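Local coordinates for SusD homolog (Bacteroides thetaiotaomicron, PDB 3SGH), which probably binds glycans at the cell surface as a SusD-like outer-membrane lipoprotein of a Bacteroides sugar-uptake system, at residues Tyr83-Pro86 with Ser87-Val91; Tyr102-Ala105 with Gln106-Val110. All coordinates share one frame; numbering follows the deposited sequence.

Contact 1. Residues Tyr83-Pro86 with Ser87-Val91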
loop_
_atom_site.group_PDB
_atom_site.type_symbol
_atom_site.label_atom_id
_atom_site.label_comp_id
_atom_site.label_asym_id
_atom_site.label_seq_id
_atom_site.Cartn_x
_atom_site.Cartn_y
_atom_site.Cartn_z
ATOM N N TYR A 83 8.960 -13.066 -7.835
ATOM C CA TYR A 83 8.680 -13.816 -6.618
ATOM C C TYR A 83 7.548 -14.851 -6.821
ATOM O O TYR A 83 7.616 -15.956 -6.290
ATOM C CB TYR A 83 8.331 -12.871 -5.455
ATOM C CG TYR A 83 9.484 -12.063 -4.928
ATOM C CD1 TYR A 83 10.721 -12.649 -4.681
ATOM C CD2 TYR A 83 9.304 -10.721 -4.579
ATOM C CE1 TYR A 83 11.768 -11.914 -4.199
ATOM C CE2 TYR A 83 10.335 -9.982 -4.068
ATOM C CZ TYR A 83 11.568 -10.567 -3.876
ATOM O OH TYR A 83 12.600 -9.823 -3.357
ATOM N N ILE A 84 6.518 -14.492 -7.586
ATOM C CA ILE A 84 5.334 -15.318 -7.679
ATOM C C ILE A 84 5.512 -16.470 -8.660
ATOM O O ILE A 84 5.028 -17.575 -8.403
ATOM C CB ILE A 84 4.089 -14.473 -8.062
ATOM C CG1 ILE A 84 3.815 -13.435 -6.939
ATOM C CG2 ILE A 84 2.885 -15.379 -8.349
ATOM C CD1 ILE A 84 3.650 -14.057 -5.491
ATOM N N TYR A 85 6.214 -16.221 -9.766
ATOM C CA TYR A 85 6.359 -17.264 -10.806
ATOM C C TYR A 85 7.824 -17.586 -11.032
ATOM O O TYR A 85 8.639 -16.661 -10.997
ATOM C CB TYR A 85 5.734 -16.790 -12.111
ATOM C CG TYR A 85 4.314 -16.341 -12.015
ATOM C CD1 TYR A 85 3.256 -17.263 -11.981
ATOM C CD2 TYR A 85 3.995 -14.993 -12.029
ATOM C CE1 TYR A 85 1.939 -16.830 -11.910
ATOM C CE2 TYR A 85 2.648 -14.569 -11.974
ATOM C CZ TYR A 85 1.654 -15.491 -11.916
ATOM O OH TYR A 85 0.358 -15.052 -11.820
ATOM N N PRO A 86 8.170 -18.874 -11.297
ATOM C CA PRO A 86 7.259 -20.017 -11.515
ATOM C C PRO A 86 6.780 -20.730 -10.254
ATOM O O PRO A 86 6.086 -21.723 -10.353
ATOM C CB PRO A 86 8.111 -20.970 -12.400
ATOM C CG PRO A 86 9.505 -20.736 -11.942
ATOM C CD PRO A 86 9.570 -19.229 -11.673
ATOM N N SER A 87 7.131 -20.250 -9.074
ATOM C CA SER A 87 6.810 -21.011 -7.867
ATOM C C SER A 87 5.328 -21.321 -7.744
ATOM O O SER A 87 5.002 -22.401 -7.298
ATOM C CB SER A 87 7.310 -20.308 -6.613
ATOM O OG SER A 87 8.721 -20.213 -6.674
ATOM N N PHE A 88 4.446 -20.388 -8.127
ATOM C CA PHE A 88 3.020 -20.642 -8.027
ATOM C C PHE A 88 2.626 -21.941 -8.763
ATOM O O PHE A 88 1.879 -22.801 -8.229
ATOM C CB PHE A 88 2.134 -19.506 -8.584
ATOM C CG PHE A 88 0.718 -19.873 -8.554
ATOM C CD1 PHE A 88 0.072 -19.937 -7.354
ATOM C CD2 PHE A 88 0.053 -20.285 -9.695
ATOM C CE1 PHE A 88 -1.235 -20.363 -7.280
ATOM C CE2 PHE A 88 -1.236 -20.715 -9.642
ATOM C CZ PHE A 88 -1.890 -20.766 -8.424
ATOM N N PHE A 89 3.115 -22.089 -9.992
ATOM C CA PHE A 89 2.742 -23.260 -10.796
ATOM C C PHE A 89 3.412 -24.525 -10.324
ATOM O O PHE A 89 2.817 -25.596 -10.354
ATOM C CB PHE A 89 3.024 -23.048 -12.277
ATOM C CG PHE A 89 2.146 -22.001 -12.884
ATOM C CD1 PHE A 89 0.774 -22.155 -12.878
ATOM C CD2 PHE A 89 2.676 -20.855 -13.439
ATOM C CE1 PHE A 89 -0.063 -21.188 -13.429
ATOM C CE2 PHE A 89 1.837 -19.896 -14.007
ATOM C CZ PHE A 89 0.489 -20.055 -13.988
ATOM N N LEU A 90 4.636 -24.400 -9.848
ATOM C CA LEU A 90 5.313 -25.528 -9.237
ATOM C C LEU A 90 4.557 -26.033 -8.003
ATOM O O LEU A 90 4.418 -27.256 -7.819
ATOM C CB LEU A 90 6.749 -25.137 -8.868
ATOM C CG LEU A 90 7.702 -24.906 -10.045
ATOM C CD1 LEU A 90 9.029 -24.326 -9.510
ATOM C CD2 LEU A 90 7.995 -26.170 -10.841
ATOM N N VAL A 91 4.035 -25.116 -7.186
ATOM C CA VAL A 91 3.244 -25.508 -6.017
ATOM C C VAL A 91 1.929 -26.124 -6.462
ATOM O O VAL A 91 1.494 -27.150 -5.944
ATOM C CB VAL A 91 2.972 -24.351 -5.037
ATOM C CG1 VAL A 91 1.982 -24.772 -3.953
ATOM C CG2 VAL A 91 4.319 -23.846 -4.414
HETATM O O HOH W 1 8.827 -18.017 -8.012
#

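Contact 2. Residues Tyr102-Ala105 with Gln106-Val110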
loop_
_atom_site.group_PDB
_atom_site.type_symbol
_atom_site.label_atom_id
_atom_site.label_comp_id
_atom_site.label_asym_id
_atom_site.label_seq_id
_atom_site.Cartn_x
_atom_site.Cartn_y
_atom_site.Cartn_z
ATOM N N TYR A 102 -1.215 -25.187 -1.096
ATOM C CA TYR A 102 -1.799 -24.625 -2.290
ATOM C C TYR A 102 -2.601 -23.373 -1.972
ATOM O O TYR A 102 -2.511 -22.380 -2.694
ATOM C CB TYR A 102 -2.684 -25.641 -3.002
ATOM C CG TYR A 102 -3.329 -25.095 -4.224
ATOM C CD1 TYR A 102 -2.561 -24.687 -5.310
ATOM C CD2 TYR A 102 -4.726 -25.001 -4.326
ATOM C CE1 TYR A 102 -3.154 -24.187 -6.457
ATOM C CE2 TYR A 102 -5.319 -24.505 -5.492
ATOM C CZ TYR A 102 -4.516 -24.120 -6.549
ATOM O OH TYR A 102 -5.087 -23.626 -7.721
ATOM N N ALA A 103 -3.406 -23.423 -0.902
ATOM C CA ALA A 103 -4.157 -22.262 -0.444
ATOM C C ALA A 103 -3.197 -21.087 -0.224
ATOM O O ALA A 103 -3.474 -19.955 -0.646
ATOM C CB ALA A 103 -4.897 -22.591 0.830
HETATM N N MSE A 104 -2.077 -21.333 0.463
HETATM C CA MSE A 104 -1.118 -20.252 0.714
HETATM C C MSE A 104 -0.482 -19.725 -0.561
HETATM O O MSE A 104 -0.171 -18.542 -0.651
HETATM C CB MSE A 104 -0.050 -20.675 1.729
HETATM C CG MSE A 104 -0.622 -20.892 3.111
HETATM SE SE MSE A 104 -1.327 -19.330 3.900
HETATM C CE MSE A 104 0.078 -18.077 3.332
ATOM N N ALA A 105 -0.273 -20.602 -1.554
ATOM C CA ALA A 105 0.290 -20.167 -2.842
ATOM C C ALA A 105 -0.717 -19.282 -3.583
ATOM O O ALA A 105 -0.359 -18.256 -4.132
ATOM C CB ALA A 105 0.710 -21.381 -3.686
ATOM N N GLN A 106 -1.991 -19.631 -3.499
ATOM C CA GLN A 106 -3.058 -18.828 -4.087
ATOM C C GLN A 106 -3.177 -17.464 -3.423
ATOM O O GLN A 106 -3.268 -16.433 -4.099
ATOM C CB GLN A 106 -4.387 -19.560 -3.911
ATOM C CG GLN A 106 -4.594 -20.669 -4.880
ATOM C CD GLN A 106 -6.037 -21.141 -4.886
ATOM O OE1 GLN A 106 -6.580 -21.503 -3.844
ATOM N NE2 GLN A 106 -6.658 -21.100 -6.048
ATOM N N LEU A 107 -3.206 -17.477 -2.105
ATOM C CA LEU A 107 -3.279 -16.215 -1.329
ATOM C C LEU A 107 -2.094 -15.275 -1.637
ATOM O O LEU A 107 -2.247 -14.078 -1.808
ATOM C CB LEU A 107 -3.365 -16.516 0.141
ATOM C CG LEU A 107 -3.345 -15.313 1.099
ATOM C CD1 LEU A 107 -4.555 -14.391 0.871
ATOM C CD2 LEU A 107 -3.313 -15.872 2.569
ATOM N N THR A 108 -0.915 -15.841 -1.699
ATOM C CA THR A 108 0.296 -15.090 -1.921
ATOM C C THR A 108 0.360 -14.516 -3.346
ATOM O O THR A 108 0.745 -13.339 -3.516
ATOM C CB THR A 108 1.549 -15.914 -1.540
ATOM O OG1 THR A 108 1.418 -16.420 -0.196
ATOM C CG2 THR A 108 2.804 -15.036 -1.609
ATOM N N ARG A 109 -0.037 -15.315 -4.331
ATOM C CA ARG A 109 -0.204 -14.841 -5.710
ATOM C C ARG A 109 -1.205 -13.719 -5.797
ATOM O O ARG A 109 -0.919 -12.706 -6.375
ATOM C CB ARG A 109 -0.673 -15.981 -6.593
ATOM C CG ARG A 109 -0.764 -15.669 -8.081
ATOM C CD ARG A 109 -1.280 -16.840 -8.796
ATOM N NE ARG A 109 -1.422 -16.591 -10.228
ATOM C CZ ARG A 109 -2.291 -17.189 -11.025
ATOM N NH1 ARG A 109 -3.227 -18.020 -10.543
ATOM N NH2 ARG A 109 -2.260 -16.882 -12.312
ATOM N N VAL A 110 -2.387 -13.902 -5.191
ATOM C CA VAL A 110 -3.368 -12.837 -5.182
ATOM C C VAL A 110 -2.753 -11.582 -4.528
ATOM O O VAL A 110 -2.951 -10.493 -5.042
ATOM C CB VAL A 110 -4.697 -13.228 -4.502
ATOM C CG1 VAL A 110 -5.569 -11.936 -4.217
ATOM C CG2 VAL A 110 -5.499 -14.315 -5.324
#

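Contact 1. Residues Tyr83-Pro86 with Ser87-Val91
Tyr-85 and Phe-89 lay their rings near each other where helix 75-84 breaks and helix 87-95 begins. The planes differ by 28° but are slid so far apart that they hardly overlap, and the touch is made by Tyr-85 CD1 against Phe-89 CE2 at 3.6 Å. Tyr-85 has just left helical geometry; with CG beside its own backbone N (chi1 -54°), the end of the side chain swings back toward Phe-89, although its CB points away from residues 87-91. Ile-84 CG2 sits over the centre of the Tyr-85 ring, 3.6 Å above its plane, and also packs on Phe-88 CB. The phenol oxygen of Tyr-85 hydrogen-bonds to Arg-109 on helix 100-120, while Met-128 touches both Tyr-85 and Phe-89. Replacing the tyrosine with an alanine would probably leave Arg-109 NE without this partner and open a gap between Ile-84 and Phe-89. The main chain spans the break through Phe-88 N to Ile-84 O (2.9 Å). Beyond it Pro-86 O receives Leu-90 N at 3.1 Å in an almost straight bond (171°), with a weak second bond from Phe-89 N. The outer side is looser. Pro-86 CG and Leu-90 CD1, from two exposed residues, come no nearer than 4.4 Å, and a water bridges Tyr-83 O and Ser-87 OG: it donates to Tyr-83 O (2.9 Å) and is hydrogen-bonded to Ser-87 OG at 2.6 Å. The peptide bond between Tyr-85 and Pro-86 is cis, and the proline nitrogen has no hydrogen to give to a continuing helix. The result is a sharp helix-to-helix junction, a cis-proline turn that redirects the chain between successive helices of the alpha-alpha superhelix.

Contact 2. Residues Tyr102-Ala105 with Gln106-Val110
Tyr-102 turns CG anti to its backbone nitrogen (chi1 179°), whereas Gln-106, one helical turn later, keeps CG beside its nitrogen (chi1 -78°) and then runs extended; together these torsions bring the glutamine across the phenol ring. Gln-106 CG makes a CH-pi contact over one face, 4.0 Å from the ring centroid of Tyr-102. The carboxamide follows it, stacked at 22° to the ring plane, with Gln-106 CD 3.5 Å from Tyr-102 CE2. The polar ends of the two groups meet only in packing and look elsewhere for hydrogen bonds: Tyr-102 OH to Glu-92, Gln-106 OE1 to Asn-153 of helix 140-162. Those outside bonds are likely to restrict rotation of both flat groups. On another side of the helix Met-104, built as selenomethionine, bends at its second and third torsions, so that its methyl CE returns to within 4.1 Å of Leu-107 CD2. The two side chains lie alongside each other, pointing the same way, and both touch Trp-184 of helix 181-198. The carbonyl of Met-104 is gripped twice by Thr-108: the backbone N reaches Met-104 O at 3.0 Å, and the hydroxyl OG1 donates to that same oxygen at 2.7 Å. The two donors approach from opposite faces of the carbonyl plane. Since the hydroxyl gives its proton to this carbonyl, Tyr-28 OH, also bonded to Thr-108 OG1, probably acts as donor there. Neighbouring turns are joined by Gln-106 N to Tyr-102 O and Leu-107 N to Ala-103 O, each 2.9 Å. A threonine hydroxyl folded back onto the carbonyl four residues earlier is a common way of burying this polar group in a helix, here in helix 100-120, packed among other helices in the SusD-type alpha-alpha superhelix.

How the contacts relate
Read from the N terminus, the chain leaves helix 75-84, turns at contact 1 into helix 87-95, passes a short connection and enters helix 100-120, whose early turns make up contact 2. The contacts stand in series, neither nesting nor crossing: contact 1 closes the tight turn between two helices, while contact 2 closes no loop and lies within one continuous helix. Their centres are about 10 Å apart, and they touch directly. Val-91 CG1 packs on Ala-105 CB at 3.6 Å, and the guanidinium of Arg-109 makes a cation-pi contact with Phe-88. Helices 87-95 and 100-120, consecutive in the chain, are thus packed against each other, with residues 102-110 extending the packing to helices 140-162 and 181-198.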